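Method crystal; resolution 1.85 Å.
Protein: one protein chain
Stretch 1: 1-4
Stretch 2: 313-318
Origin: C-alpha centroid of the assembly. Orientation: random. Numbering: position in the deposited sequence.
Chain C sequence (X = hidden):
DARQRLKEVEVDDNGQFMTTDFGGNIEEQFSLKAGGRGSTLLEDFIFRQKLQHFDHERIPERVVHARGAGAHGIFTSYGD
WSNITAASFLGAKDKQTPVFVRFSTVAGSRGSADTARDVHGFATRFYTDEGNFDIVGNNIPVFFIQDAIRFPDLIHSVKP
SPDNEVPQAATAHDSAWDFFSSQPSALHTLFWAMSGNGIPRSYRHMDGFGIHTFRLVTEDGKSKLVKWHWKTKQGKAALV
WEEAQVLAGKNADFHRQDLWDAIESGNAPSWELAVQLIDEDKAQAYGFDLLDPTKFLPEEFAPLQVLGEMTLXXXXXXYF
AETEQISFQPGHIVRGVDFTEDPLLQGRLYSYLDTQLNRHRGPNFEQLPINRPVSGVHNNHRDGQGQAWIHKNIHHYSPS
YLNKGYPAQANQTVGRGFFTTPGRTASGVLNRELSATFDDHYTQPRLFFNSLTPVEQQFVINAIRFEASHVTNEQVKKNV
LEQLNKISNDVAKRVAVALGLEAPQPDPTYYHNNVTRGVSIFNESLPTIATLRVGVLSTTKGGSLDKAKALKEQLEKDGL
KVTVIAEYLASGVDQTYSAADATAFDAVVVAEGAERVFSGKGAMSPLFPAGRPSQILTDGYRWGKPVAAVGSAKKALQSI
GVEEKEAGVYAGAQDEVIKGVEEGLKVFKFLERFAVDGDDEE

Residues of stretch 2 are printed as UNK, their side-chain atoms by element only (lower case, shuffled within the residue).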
# COMPACT_ATOMS: atom_id res chain seq x y z
N ASP C 1 3.91 32.02 17.14
CA ASP C 1 4.06 31.20 15.94
C ASP C 1 3.49 29.79 16.14
O ASP C 1 4.13 28.92 16.74
CB ASP C 1 5.53 31.12 15.51
CG ASP C 1 5.76 30.16 14.36
OD1 ASP C 1 4.92 30.10 13.44
OD2 ASP C 1 6.79 29.44 14.39
N ALA C 2 2.28 29.57 15.62
CA ALA C 2 1.58 28.30 15.78
C ALA C 2 2.33 27.12 15.18
O ALA C 2 2.09 25.97 15.57
CB ALA C 2 0.16 28.38 15.21
N ARG C 3 3.21 27.40 14.22
CA ARG C 3 4.01 26.35 13.57
C ARG C 3 5.30 26.00 14.31
O ARG C 3 6.05 25.13 13.86
CB ARG C 3 4.36 26.75 12.13
CG ARG C 3 3.17 26.91 11.20
CD ARG C 3 3.61 27.15 9.74
NE ARG C 3 4.11 25.93 9.11
CZ ARG C 3 5.40 25.62 9.01
NH1 ARG C 3 6.33 26.45 9.48
NH2 ARG C 3 5.77 24.49 8.42
N GLN C 4 5.57 26.66 15.44
CA GLN C 4 6.83 26.47 16.15
C GLN C 4 7.29 25.01 16.22
O GLN C 4 8.46 24.70 15.99
CB GLN C 4 6.76 27.06 17.56
CG GLN C 4 8.08 27.00 18.32
CD GLN C 4 9.17 27.85 17.67
OE1 GLN C 4 8.91 28.95 17.20
NE2 GLN C 4 10.39 27.32 17.65
N UNK C 313 -3.15 32.73 11.36
CA UNK C 313 -2.14 33.72 11.01
C UNK C 313 -0.84 33.17 10.43
O UNK C 313 0.13 33.91 10.24
c UNK C 313 -1.84 34.62 12.21
c UNK C 313 -1.45 33.84 13.44
n UNK C 313 -1.50 34.48 14.60
o UNK C 313 -1.12 32.65 13.35
N UNK C 314 -0.79 31.87 10.15
CA UNK C 314 0.41 31.29 9.54
C UNK C 314 0.07 30.37 8.37
O UNK C 314 -0.64 29.38 8.54
n UNK C 314 4.36 34.35 13.83
n UNK C 314 3.83 32.77 12.26
c UNK C 314 1.88 31.35 11.67
c UNK C 314 3.58 33.93 12.85
c UNK C 314 3.04 32.20 11.16
n UNK C 314 2.56 34.69 12.45
c UNK C 314 1.24 30.52 10.57
N UNK C 315 0.58 30.70 7.18
CA UNK C 315 0.45 29.82 6.02
C UNK C 315 1.35 28.62 6.19
O UNK C 315 2.35 28.69 6.89
c UNK C 315 0.81 30.57 4.73
o UNK C 315 -1.48 31.14 4.35
c UNK C 315 -0.31 31.50 4.28
n UNK C 315 0.05 32.70 3.83
N UNK C 316 1.01 27.49 5.54
CA UNK C 316 1.94 26.35 5.54
C UNK C 316 3.21 26.64 4.76
O UNK C 316 3.24 27.53 3.89
c UNK C 316 1.14 25.26 4.82
c UNK C 316 0.11 25.99 4.04
c UNK C 316 -0.26 27.17 4.88
N UNK C 317 4.27 25.89 5.07
CA UNK C 317 5.53 25.99 4.35
C UNK C 317 5.53 25.03 3.16
O UNK C 317 5.94 25.40 2.05
s UNK C 317 9.44 25.48 5.77
c UNK C 317 9.50 27.10 6.56
c UNK C 317 8.07 25.74 4.60
c UNK C 317 6.70 25.70 5.29
N UNK C 318 5.09 23.80 3.39
CA UNK C 318 4.86 22.84 2.31
C UNK C 318 3.41 22.35 2.35
O UNK C 318 2.99 21.69 3.31
n UNK C 318 6.45 21.01 0.16
c UNK C 318 5.83 21.66 2.41
c UNK C 318 5.73 20.70 1.23
o UNK C 318 5.03 19.69 1.28
O HOH W 1 1.31 32.05 14.96

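Position 313 carries four side-chain atoms: two carbons, the second bonded to one oxygen and one nitrogen. None of them comes within contact distance of stretch 1. A branched carbon with unlike O and N ends is a carboxamide, and with only one carbon between it and CA the residue is Asn313. Its chi1 of 54° (p) brings the amide end nearer to stretch 1 than its sideways CA-to-CB bond would suggest, yet the link is made through solvent. Water 1 accepts from Ala2 N at 2.7 Å and donates to Asn313 OD1 at 3.0 Å.

Position 314 has seven side-chain atoms: three carbons in a row, a nitrogen, then a carbon bearing two more nitrogens. The first nitrogen after the three carbons of 314 lies 3.1 Å from Asp1 OD1. This is a guanidinium on a three-carbon chain, hence Arg314. Its CA-to-CB bond points toward stretch 1, and Arg314 NE donates to Asp1 OD1 with an N-H...acceptor angle of 135°, a hydrogen bond within a salt bridge. The carboxylate oxygen lies near the guanidinium plane, at its edge, where N-H groups can reach it. A weak bond from Arg314 NH1 to Asn313 O (3.4 Å) ties the same group to its own strand.

Position 315 repeats the pattern of two carbons with one O and one N on the second. Its CA-to-CB bond points away from stretch 1, and contact passes to the backbone: the O of 315 lies 3.5 Å from Arg3 CD. The carboxamide makes it Asn315.

At 316, three carbons close a ring onto the backbone nitrogen. Its CA-to-CB bond points away too; the CA of 316 comes within 4.2 Å of Arg3 NE. The ring identifies Pro316.

Position 317 has an unbranched chain of two carbons, a sulfur and a terminal carbon. Its CA-to-CB bond points toward stretch 1, and the CB of 317 lies over one face of the Arg3 guanidinium, 3.5 Å from Arg3 NH2. The thioether is that of Met317.

Position 318 again has two carbons with O and N on the second. It touches nothing on stretch 1. The carboxamide gives Asn318, whose side chain instead caps a backbone nitrogen just beyond the stretch, at the start of a helix.

The contact therefore joins one polar anchor to a packed arginine. Asp1 to Gln4 form a type I turn, closed by Gln4 N to Asp1 O at 3.0 Å, and Asp1 OD1 also accepts a weak bond from Arg3 N (3.3 Å) while holding Arg314. Arg3, m at chi1, runs alongside 314-317, starting with Arg3 CG at 4.1 Å from Arg314 CB, and its side-chain nitrogens NE, NH1 and NH2 are hydrogen-bonded elsewhere in the structure. Together the two stretches bury 285 Å².

Stretch 2 (313-318) NRNPMN
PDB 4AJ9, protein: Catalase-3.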